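Long-range contact in levansucrase (Bacillus megaterium, PDB 3OM4), which belongs to the levansucrase/invertase family, beta-rich proteins built on a five-bladed beta-propeller: residues A[104-109]-A[186-191]. The protein carries 1 engineered substitution. Residues are numbered along the deposited sequence; the frame is centred on the assembly and turned at random.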
ATOM      1  N   LEU A 104     -15.187   0.798   8.999  1.00 11.75           N
ATOM      2  CA  LEU A 104     -15.557  -0.530   8.537  1.00 11.71           C
ATOM      3  C   LEU A 104     -16.835  -0.447   7.716  1.00 11.75           C
ATOM      4  O   LEU A 104     -17.903  -0.126   8.243  1.00 11.57           O
ATOM      5  CB  LEU A 104     -15.725  -1.493   9.719  1.00 11.81           C
ATOM      6  CG  LEU A 104     -15.759  -3.002   9.445  1.00 11.76           C
ATOM      7  CD1 LEU A 104     -15.292  -3.759  10.673  1.00 12.23           C
ATOM      8  CD2 LEU A 104     -17.140  -3.492   8.995  1.00 12.33           C
ATOM      9  N   PHE A 105     -16.707  -0.716   6.419  1.00 11.77           N
ATOM     10  CA  PHE A 105     -17.854  -0.796   5.520  1.00 12.02           C
ATOM     11  C   PHE A 105     -18.171  -2.259   5.242  1.00 12.31           C
ATOM     12  O   PHE A 105     -17.275  -3.105   5.242  1.00 12.25           O
ATOM     13  CB  PHE A 105     -17.574  -0.065   4.204  1.00 11.95           C
ATOM     14  CG  PHE A 105     -17.453   1.425   4.344  1.00 11.86           C
ATOM     15  CD1 PHE A 105     -18.577   2.239   4.242  1.00 11.83           C
ATOM     16  CD2 PHE A 105     -16.212   2.018   4.561  1.00 11.46           C
ATOM     17  CE1 PHE A 105     -18.471   3.620   4.367  1.00 11.67           C
ATOM     18  CE2 PHE A 105     -16.093   3.400   4.686  1.00 11.46           C
ATOM     19  CZ  PHE A 105     -17.224   4.203   4.587  1.00 11.60           C
ATOM     20  N   TYR A 106     -19.446  -2.551   5.002  1.00 12.89           N
ATOM     21  CA  TYR A 106     -19.878  -3.922   4.733  1.00 13.31           C
ATOM     22  C   TYR A 106     -21.041  -3.997   3.748  1.00 13.71           C
ATOM     23  O   TYR A 106     -21.823  -3.057   3.619  1.00 13.54           O
ATOM     24  CB  TYR A 106     -20.228  -4.644   6.038  1.00 13.31           C
ATOM     25  CG  TYR A 106     -21.408  -4.063   6.783  1.00 13.56           C
ATOM     26  CD1 TYR A 106     -22.665  -4.664   6.709  1.00 13.85           C
ATOM     27  CD2 TYR A 106     -21.271  -2.911   7.565  1.00 13.97           C
ATOM     28  CE1 TYR A 106     -23.752  -4.141   7.391  1.00 14.10           C
ATOM     29  CE2 TYR A 106     -22.356  -2.378   8.249  1.00 14.35           C
ATOM     30  CZ  TYR A 106     -23.594  -3.000   8.157  1.00 14.16           C
ATOM     31  OH  TYR A 106     -24.673  -2.484   8.828  1.00 14.20           O
ATOM     32  N   LYS A 107     -21.144  -5.130   3.064  1.00 14.45           N
ATOM     33  CA  LYS A 107     -22.119  -5.313   1.994  1.00 15.30           C
ATOM     34  C   LYS A 107     -22.515  -6.782   1.923  1.00 15.85           C
ATOM     35  O   LYS A 107     -21.659  -7.664   2.005  1.00 15.72           O
ATOM     36  CB  LYS A 107     -21.512  -4.854   0.659  1.00 15.30           C
ATOM     37  CG  LYS A 107     -22.357  -5.124  -0.587  1.00 16.15           C
ATOM     38  CD  LYS A 107     -21.607  -4.792  -1.888  1.00 16.62           C
ATOM     39  CE  LYS A 107     -20.457  -5.763  -2.190  1.00 17.07           C
ATOM     40  NZ  LYS A 107     -20.891  -7.172  -2.418  1.00 17.12           N
ATOM     41  N   LYS A 108     -23.816  -7.036   1.787  1.00 16.81           N
ATOM     42  CA  LYS A 108     -24.310  -8.382   1.513  1.00 17.91           C
ATOM     43  C   LYS A 108     -23.541  -8.947   0.323  1.00 18.57           C
ATOM     44  O   LYS A 108     -23.423  -8.287  -0.711  1.00 18.72           O
ATOM     45  CB  LYS A 108     -25.815  -8.357   1.222  1.00 17.86           C
ATOM     46  CG  LYS A 108     -26.691  -8.011   2.422  1.00 18.52           C
ATOM     47  CD  LYS A 108     -26.898  -9.216   3.331  1.00 19.34           C
ATOM     48  CE  LYS A 108     -27.771  -8.868   4.526  1.00 20.03           C
ATOM     49  NZ  LYS A 108     -27.759  -9.964   5.539  1.00 21.00           N
ATOM     50  N   ALA A 109     -23.006 -10.155   0.483  1.00 19.48           N
ATOM     51  CA  ALA A 109     -22.103 -10.761  -0.503  1.00 20.32           C
ATOM     52  C   ALA A 109     -22.611 -10.687  -1.946  1.00 20.85           C
ATOM     53  O   ALA A 109     -21.815 -10.535  -2.877  1.00 21.20           O
ATOM     54  CB  ALA A 109     -21.785 -12.205  -0.120  1.00 20.27           C
ATOM     55  N   ASN A 186     -29.784  -7.468   8.918  1.00 21.59           N
ATOM     56  CA  ASN A 186     -29.165  -6.648   7.869  1.00 21.44           C
ATOM     57  C   ASN A 186     -28.081  -5.669   8.344  1.00 20.99           C
ATOM     58  O   ASN A 186     -27.641  -4.808   7.576  1.00 21.05           O
ATOM     59  CB  ASN A 186     -30.242  -5.914   7.054  1.00 21.58           C
ATOM     60  CG  ASN A 186     -31.065  -4.949   7.895  1.00 22.44           C
ATOM     61  OD1 ASN A 186     -30.562  -3.925   8.365  1.00 23.50           O
ATOM     62  ND2 ASN A 186     -32.344  -5.264   8.074  1.00 23.33           N
ATOM     63  N   THR A 187     -27.649  -5.811   9.596  1.00 20.48           N
ATOM     64  CA  THR A 187     -26.672  -4.893  10.187  1.00 19.86           C
ATOM     65  C   THR A 187     -25.493  -5.631  10.827  1.00 19.28           C
ATOM     66  O   THR A 187     -25.666  -6.667  11.472  1.00 18.98           O
ATOM     67  CB  THR A 187     -27.335  -3.963  11.240  1.00 19.98           C
ATOM     68  OG1 THR A 187     -28.536  -3.399  10.700  1.00 20.54           O
ATOM     69  CG2 THR A 187     -26.398  -2.826  11.654  1.00 20.39           C
ATOM     70  N   LEU A 188     -24.295  -5.090  10.617  1.00 18.55           N
ATOM     71  CA  LEU A 188     -23.107  -5.486  11.362  1.00 17.91           C
ATOM     72  C   LEU A 188     -22.716  -4.342  12.289  1.00 17.42           C
ATOM     73  O   LEU A 188     -22.842  -3.173  11.928  1.00 17.30           O
ATOM     74  CB  LEU A 188     -21.944  -5.803  10.419  1.00 18.06           C
ATOM     75  CG  LEU A 188     -21.922  -7.114   9.632  1.00 18.03           C
ATOM     76  CD1 LEU A 188     -20.725  -7.119   8.700  1.00 18.49           C
ATOM     77  CD2 LEU A 188     -21.872  -8.335  10.547  1.00 18.19           C
ATOM     78  N   LYS A 189     -22.239  -4.688  13.479  1.00 16.84           N
ATOM     79  CA  LYS A 189     -21.836  -3.696  14.469  1.00 16.38           C
ATOM     80  C   LYS A 189     -20.410  -3.962  14.937  1.00 15.92           C
ATOM     81  O   LYS A 189     -20.027  -5.112  15.149  1.00 15.89           O
ATOM     82  CB  LYS A 189     -22.792  -3.734  15.668  1.00 16.45           C
ATOM     83  CG  LYS A 189     -22.478  -2.724  16.771  1.00 16.98           C
ATOM     84  CD  LYS A 189     -23.272  -3.024  18.031  1.00 18.08           C
ATOM     85  CE  LYS A 189     -22.864  -2.106  19.174  1.00 19.17           C
ATOM     86  NZ  LYS A 189     -23.656  -2.374  20.406  1.00 20.19           N
ATOM     87  N   VAL A 190     -19.628  -2.897  15.081  1.00 15.50           N
ATOM     88  CA  VAL A 190     -18.348  -2.987  15.771  1.00 15.05           C
ATOM     89  C   VAL A 190     -18.626  -2.832  17.264  1.00 14.89           C
ATOM     90  O   VAL A 190     -19.058  -1.769  17.718  1.00 14.97           O
ATOM     91  CB  VAL A 190     -17.336  -1.922  15.280  1.00 15.11           C
ATOM     92  CG1 VAL A 190     -16.082  -1.923  16.153  1.00 14.75           C
ATOM     93  CG2 VAL A 190     -16.965  -2.170  13.820  1.00 14.79           C
ATOM     94  N   ASP A 191     -18.403  -3.908  18.011  1.00 14.61           N
ATOM     95  CA  ASP A 191     -18.616  -3.915  19.458  1.00 14.38           C
ATOM     96  C   ASP A 191     -17.484  -3.205  20.184  1.00 14.18           C
ATOM     97  O   ASP A 191     -17.707  -2.481  21.157  1.00 14.06           O
ATOM     98  CB  ASP A 191     -18.719  -5.350  19.969  1.00 14.51           C
ATOM     99  CG  ASP A 191     -19.874  -6.115  19.355  1.00 14.86           C
ATOM    100  OD1 ASP A 191     -20.758  -5.492  18.723  1.00 15.92           O
ATOM    101  OD2 ASP A 191     -19.899  -7.349  19.519  1.00 15.70           O
TER
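L104 meets V190 through methyl groups alone, CD1 of the leucine lying 3.9 Å from CG2 of the valine, and this is the thin, apolar end of the contact. Strands 104-108 and 187-191 run nearly antiparallel, but their axes come no closer than 8.3 Å, so they face each other through side chains rather than pairing as neighbours; the backbone of 104-108 is hydrogen-bonded instead to strands 84-92 and 118-122. L104 and Y106 both point toward the other strand.

Y106 makes the main crossing. A chi1 of 64° tucks its CG in between the backbone N and C, and this swings the ring toward L188, whose CB lies above the centre of one face: a CH-pi contact, 3.8 Å from L188 CB to the Y106 ring centroid and only 5° off the ring normal. The leucine runs back along the tyrosine in the opposite direction, bringing L188 CD1 to within 3.7 Å of Y106 CB. At the far end the phenol oxygen accepts a hydrogen bond from the backbone, L188 N to Y106 OH 3.2 Å, with an N-H...O angle of 157°. The methyl of T187 closes against the same oxygen, T187 CG2 to Y106 OH being 3.3 Å, while N186 O stands at the ring edge. An edge-to-face partner, Y84, adds to the aromatic packing.

K108, at the end of the strand, lays its aliphatic chain beside N186, with K108 CE 4.2 Å from N186 CA, and carries its NZ on to D185 O and Y84 OH.

One tyrosine thus serves two chemistries, its face packing against leucine while its hydroxyl accepts a strand amide, and together these would favour this placement and rotation of the ring against strand 187-191.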